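PDB 1DC1: type II restriction enzyme BsoBI from Geobacillus stearothermophilus, which recognises the double-stranded sequence 5'-CYCGRG-3' as a homodimeric restriction endonuclease and cuts it after the first C. Local coordinates for residues K60-L63 against Y64-D67; E66-Q69 against D70-Y74. All coordinates share one frame; numbering follows the deposited sequence. Where two conformers were deposited one is given.

Contact 1 of 2, residues K60-L63 against Y64-D67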
loop_
_atom_site.group_PDB
_atom_site.type_symbol
_atom_site.label_atom_id
_atom_site.label_comp_id
_atom_site.label_asym_id
_atom_site.label_seq_id
_atom_site.Cartn_x
_atom_site.Cartn_y
_atom_site.Cartn_z
ATOM N N LYS D 60 -1.342 -21.251 -30.475
ATOM C CA LYS D 60 -0.333 -22.224 -30.059
ATOM C C LYS D 60 0.997 -21.934 -30.654
ATOM O O LYS D 60 2.024 -22.309 -30.106
ATOM C CB LYS D 60 -0.758 -23.644 -30.409
ATOM C CG LYS D 60 -1.664 -24.200 -29.344
ATOM C CD LYS D 60 -2.122 -25.606 -29.673
ATOM C CE LYS D 60 -3.628 -25.808 -29.423
ATOM N NZ LYS D 60 -4.452 -25.998 -30.699
ATOM N N ASP D 61 0.990 -21.231 -31.778
ATOM C CA ASP D 61 2.245 -20.891 -32.427
ATOM C C ASP D 61 3.068 -19.914 -31.586
ATOM O O ASP D 61 4.293 -19.861 -31.720
ATOM C CB ASP D 61 1.981 -20.287 -33.814
ATOM C CG ASP D 61 1.619 -21.334 -34.873
ATOM O OD1 ASP D 61 1.935 -22.537 -34.681
ATOM O OD2 ASP D 61 1.018 -20.923 -35.896
ATOM N N LEU D 62 2.395 -19.162 -30.715
ATOM C CA LEU D 62 3.064 -18.170 -29.852
ATOM C C LEU D 62 4.084 -18.853 -28.925
ATOM O O LEU D 62 5.064 -18.224 -28.507
ATOM C CB LEU D 62 2.002 -17.354 -29.040
ATOM C CG LEU D 62 0.923 -16.544 -29.826
ATOM C CD1 LEU D 62 -0.231 -16.117 -28.942
ATOM C CD2 LEU D 62 1.585 -15.324 -30.459
ATOM N N LEU D 63 3.850 -20.133 -28.637
ATOM C CA LEU D 63 4.740 -20.902 -27.779
ATOM C C LEU D 63 6.133 -21.090 -28.380
ATOM O O LEU D 63 7.087 -21.436 -27.683
ATOM C CB LEU D 63 4.130 -22.258 -27.524
ATOM C CG LEU D 63 2.847 -22.147 -26.728
ATOM C CD1 LEU D 63 2.120 -23.496 -26.612
ATOM C CD2 LEU D 63 3.257 -21.622 -25.367
ATOM N N TYR D 64 6.251 -20.883 -29.683
ATOM C CA TYR D 64 7.544 -21.061 -30.341
ATOM C C TYR D 64 8.357 -19.797 -30.568
ATOM O O TYR D 64 9.490 -19.858 -31.037
ATOM C CB TYR D 64 7.362 -21.800 -31.659
ATOM C CG TYR D 64 6.568 -23.044 -31.460
ATOM C CD1 TYR D 64 6.916 -23.940 -30.455
ATOM C CD2 TYR D 64 5.420 -23.278 -32.201
ATOM C CE1 TYR D 64 6.136 -25.028 -30.181
ATOM C CE2 TYR D 64 4.628 -24.354 -31.950
ATOM C CZ TYR D 64 4.980 -25.234 -30.930
ATOM O OH TYR D 64 4.152 -26.298 -30.624
ATOM N N LEU D 65 7.782 -18.651 -30.243
ATOM C CA LEU D 65 8.501 -17.392 -30.362
ATOM C C LEU D 65 9.160 -17.159 -28.986
ATOM O O LEU D 65 8.579 -16.549 -28.080
ATOM C CB LEU D 65 7.519 -16.289 -30.728
ATOM C CG LEU D 65 6.634 -16.595 -31.957
ATOM C CD1 LEU D 65 5.576 -15.525 -32.172
ATOM C CD2 LEU D 65 7.528 -16.680 -33.150
ATOM N N GLU D 66 10.387 -17.660 -28.825
ATOM C CA GLU D 66 11.036 -17.536 -27.531
ATOM C C GLU D 66 11.172 -16.105 -27.031
ATOM O O GLU D 66 11.081 -15.855 -25.827
ATOM C CB GLU D 66 12.379 -18.279 -27.528
ATOM C CG GLU D 66 13.370 -17.781 -28.553
ATOM C CD GLU D 66 14.768 -18.431 -28.434
ATOM O OE1 GLU D 66 14.879 -19.657 -28.182
ATOM O OE2 GLU D 66 15.763 -17.686 -28.615
ATOM N N ASP D 67 11.319 -15.158 -27.946
ATOM C CA ASP D 67 11.485 -13.738 -27.604
ATOM C C ASP D 67 10.315 -13.078 -26.851
ATOM O O ASP D 67 10.484 -12.040 -26.217
ATOM C CB ASP D 67 11.815 -12.973 -28.898
ATOM C CG ASP D 67 10.998 -13.510 -30.158
ATOM O OD1 ASP D 67 11.095 -14.726 -30.528
ATOM O OD2 ASP D 67 10.261 -12.713 -30.794
#

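Contact 2 of 2, residues E66-Q69 against D70-Y74. With nucleotides of chain B.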
loop_
_atom_site.group_PDB
_atom_site.type_symbol
_atom_site.label_atom_id
_atom_site.label_comp_id
_atom_site.label_asym_id
_atom_site.label_seq_id
_atom_site.Cartn_x
_atom_site.Cartn_y
_atom_site.Cartn_z
ATOM N N GLU D 66 10.387 -17.660 -28.825
ATOM C CA GLU D 66 11.036 -17.536 -27.531
ATOM C C GLU D 66 11.172 -16.105 -27.031
ATOM O O GLU D 66 11.081 -15.855 -25.827
ATOM C CB GLU D 66 12.379 -18.279 -27.528
ATOM C CG GLU D 66 13.370 -17.781 -28.553
ATOM C CD GLU D 66 14.768 -18.431 -28.434
ATOM O OE1 GLU D 66 14.879 -19.657 -28.182
ATOM O OE2 GLU D 66 15.763 -17.686 -28.615
ATOM N N ASP D 67 11.319 -15.158 -27.946
ATOM C CA ASP D 67 11.485 -13.738 -27.604
ATOM C C ASP D 67 10.315 -13.078 -26.851
ATOM O O ASP D 67 10.484 -12.040 -26.217
ATOM C CB ASP D 67 11.815 -12.973 -28.898
ATOM C CG ASP D 67 10.998 -13.510 -30.158
ATOM O OD1 ASP D 67 11.095 -14.726 -30.528
ATOM O OD2 ASP D 67 10.261 -12.713 -30.794
ATOM N N ILE D 68 9.142 -13.703 -26.906
ATOM C CA ILE D 68 7.948 -13.192 -26.281
ATOM C C ILE D 68 7.436 -14.021 -25.087
ATOM O O ILE D 68 6.376 -13.708 -24.518
ATOM C CB ILE D 68 6.807 -13.109 -27.304
ATOM C CG1 ILE D 68 6.400 -14.495 -27.726
ATOM C CG2 ILE D 68 7.224 -12.269 -28.531
ATOM C CD1 ILE D 68 5.132 -14.466 -28.576
ATOM N N GLN D 69 8.160 -15.059 -24.687
ATOM C CA GLN D 69 7.662 -15.872 -23.563
ATOM C C GLN D 69 7.472 -15.136 -22.238
ATOM O O GLN D 69 6.520 -15.429 -21.505
ATOM C CB GLN D 69 8.518 -17.134 -23.346
ATOM C CG GLN D 69 8.575 -18.092 -24.574
ATOM C CD GLN D 69 7.207 -18.422 -25.164
ATOM O OE1 GLN D 69 6.374 -19.113 -24.528
ATOM N NE2 GLN D 69 6.947 -17.910 -26.382
ATOM N N ASP D 70 8.329 -14.179 -21.910
ATOM C CA ASP D 70 8.144 -13.448 -20.659
ATOM C C ASP D 70 6.893 -12.595 -20.724
ATOM O O ASP D 70 6.131 -12.525 -19.756
ATOM C CB ASP D 70 9.398 -12.630 -20.376
ATOM C CG ASP D 70 10.623 -13.526 -20.136
ATOM O OD1 ASP D 70 10.544 -14.485 -19.338
ATOM O OD2 ASP D 70 11.665 -13.290 -20.752
ATOM N N ALA D 71 6.673 -11.974 -21.882
ATOM C CA ALA D 71 5.482 -11.149 -22.142
ATOM C C ALA D 71 4.227 -12.054 -22.031
ATOM O O ALA D 71 3.212 -11.665 -21.453
ATOM C CB ALA D 71 5.567 -10.527 -23.538
ATOM N N LEU D 72 4.296 -13.270 -22.594
ATOM C CA LEU D 72 3.185 -14.218 -22.512
ATOM C C LEU D 72 2.903 -14.565 -21.035
ATOM O O LEU D 72 1.726 -14.616 -20.622
ATOM C CB LEU D 72 3.465 -15.545 -23.258
ATOM C CG LEU D 72 3.610 -15.617 -24.769
ATOM C CD1 LEU D 72 3.683 -17.127 -25.156
ATOM C CD2 LEU D 72 2.434 -14.944 -25.449
ATOM N N LEU D 73 3.955 -14.801 -20.251
ATOM C CA LEU D 73 3.752 -15.115 -18.839
ATOM C C LEU D 73 3.100 -13.907 -18.172
ATOM O O LEU D 73 2.134 -14.079 -17.407
ATOM C CB LEU D 73 5.054 -15.445 -18.116
ATOM C CG LEU D 73 4.998 -15.747 -16.591
ATOM C CD1 LEU D 73 4.096 -16.985 -16.291
ATOM C CD2 LEU D 73 6.429 -15.971 -16.081
ATOM N N TYR D 74 3.571 -12.696 -18.471
ATOM C CA TYR D 74 2.971 -11.535 -17.859
ATOM C C TYR D 74 1.501 -11.371 -18.242
ATOM O O TYR D 74 0.654 -11.130 -17.371
ATOM C CB TYR D 74 3.760 -10.263 -18.206
ATOM C CG TYR D 74 3.702 -9.241 -17.066
ATOM C CD1 TYR D 74 2.539 -8.468 -16.849
ATOM C CD2 TYR D 74 4.763 -9.108 -16.151
ATOM C CE1 TYR D 74 2.428 -7.585 -15.732
ATOM C CE2 TYR D 74 4.664 -8.241 -15.055
ATOM C CZ TYR D 74 3.478 -7.492 -14.865
ATOM O OH TYR D 74 3.327 -6.695 -13.780
ATOM P P DG B 10 5.267 -6.106 -10.921
ATOM O OP1 DG B 10 5.332 -6.755 -12.259
ATOM O OP2 DG B 10 5.743 -6.844 -9.730
ATOM O "O5'" DG B 10 5.916 -4.661 -11.053
ATOM C "C5'" DG B 10 7.259 -4.400 -10.702
ATOM C "C4'" DG B 10 7.381 -2.968 -10.224
ATOM O "O4'" DG B 10 6.486 -2.758 -9.116
ATOM C "C3'" DG B 10 8.772 -2.686 -9.677
ATOM O "O3'" DG B 10 9.542 -2.073 -10.678
ATOM C "C2'" DG B 10 8.549 -1.724 -8.532
ATOM C "C1'" DG B 10 7.173 -2.126 -8.030
ATOM N N9 DG B 10 7.195 -3.060 -6.913
ATOM C C8 DG B 10 6.674 -4.337 -6.902
ATOM N N7 DG B 10 6.743 -4.905 -5.732
ATOM C C5 DG B 10 7.370 -3.955 -4.925
ATOM C C6 DG B 10 7.708 -3.994 -3.516
ATOM O O6 DG B 10 7.562 -4.922 -2.714
ATOM N N1 DG B 10 8.298 -2.792 -3.091
ATOM C C2 DG B 10 8.602 -1.723 -3.923
ATOM N N2 DG B 10 9.236 -0.662 -3.334
ATOM N N3 DG B 10 8.318 -1.694 -5.236
ATOM C C4 DG B 10 7.687 -2.825 -5.653
HETATM O O HOH W 1 10.959 -14.389 -23.296
HETATM O O HOH W 2 9.007 -11.498 -23.533
#

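Contact 1 of 2, residues K60-L63 against Y64-D67
Leu62 O is gripped by two N-H groups: Leu65 N across the contact, at 3.3 Å, and the side-chain amide NE2 of Gln69 further along the chain. The N-H of Leu65 points well at its acceptor but sits high above the carbonyl plane, 65° out of it. One residue earlier the same pattern recurs with a shorter bond, Tyr64 N donating to Asp61 O over 3.0 Å, again from above the plane. Together with Leu63 N to Lys60 O at 3.2 Å, these make three overlapping turns in a row, each closed between residues three apart, the i to i+3 bonding of 3-10 turns, within the segment that joins helix 21-53 to helix 69-75. The succession breaks at Leu65, whose psi of 90° turns the chain aside for one residue before Glu66 and Asp67 resume helical angles. Tyr64 folds its ring back along the turns: chi1 of -51° sets CG beside its own backbone N, and its CE2 comes obliquely to 3.8 Å from Lys60 O. Leu63 CB lies over one ring face, displaced toward the rim, with CE1 of Tyr64 its nearest ring atom at 4.3 Å. On the buried side of the turns Leu62 CD2 meets Leu65 CD1 at 4.3 Å. Leu62 continues inward onto Phe110 and Leu114 of helix 110-152, and Leu63 packs on Ile95 and Ile99 of helix 88-103, while Tyr64 stays at the exposed surface.

Contact 2 of 2, residues E66-Q69 against D70-Y74
The side chains of Gln69 and Leu72 leave the helix in the same direction, one alongside the other, so the glutamine amide ends against the leucine methyl CD1, which lies 3.4 Å from OE1 and nearly as close to NE2. A bend at chi2 (-49°) curls the glutamine chain into this place, and NE2 is held by two carbonyls of the preceding loop, Leu65 O and Leu62 O. Ile68 meets the same leucine differently: its side chain slants across that of Leu72, with CD1 of Ile68 at 4.2 Å from CD2 of Leu72. Each leucine branch thus has its own neighbour, and beyond them Leu72 packs on Ile95 of helix 88-103 and Leu114 of helix 110-152. Cutting Leu72 back to an alanine is likely to open a gap toward these two helices and to leave the Gln69 amide and the Ile68 methyl without their shared packing partner. The backbone beneath is the first turn of helix 69-75. Leu72 N donates to Ile68 O at 2.9 Å, almost in line with the carbonyl bond, whereas Leu73 N reaches Gln69 O, also at 2.9 Å, with the donor 26° off the plane of the carbonyl. Ahead of these bonds, water takes the place of direct ones: one molecule joins Glu66 O to Asp70 N, 3.0 Å from the latter, and a second joins Asp67 O to Ala71 N, 2.9 Å from it. Tyr74, at the far end, directs its ring away from the turn, and its OH donates a 2.5 Å hydrogen bond to OP1 of DG10 of chain B, which lies in the ring plane at the edge. Bonding to a backbone phosphate oxygen, this hydroxyl is likely to add to DNA binding rather than to sequence reading.

Contacts 1 and 2 are consecutive, sharing Glu66 and Asp67, and their centres lie 8 Å apart. The amide of Gln69 joins them, its NE2 2.9 Å from Leu62 O, a probable hydrogen bond, and they pack together where Leu72 CD1 comes within 3.8 Å of Leu62 O. Contact 1 is the more remote, its centre about 37 Å from that of the chain and its nearest atom about 16 Å from the DNA; the centre of contact 2 lies about 29 Å from the chain centre, and it reaches a DNA phosphate through Tyr74. The side chain of Leu73 is about 11 Å from that of Lys81, another residue of the DNA-contacting set.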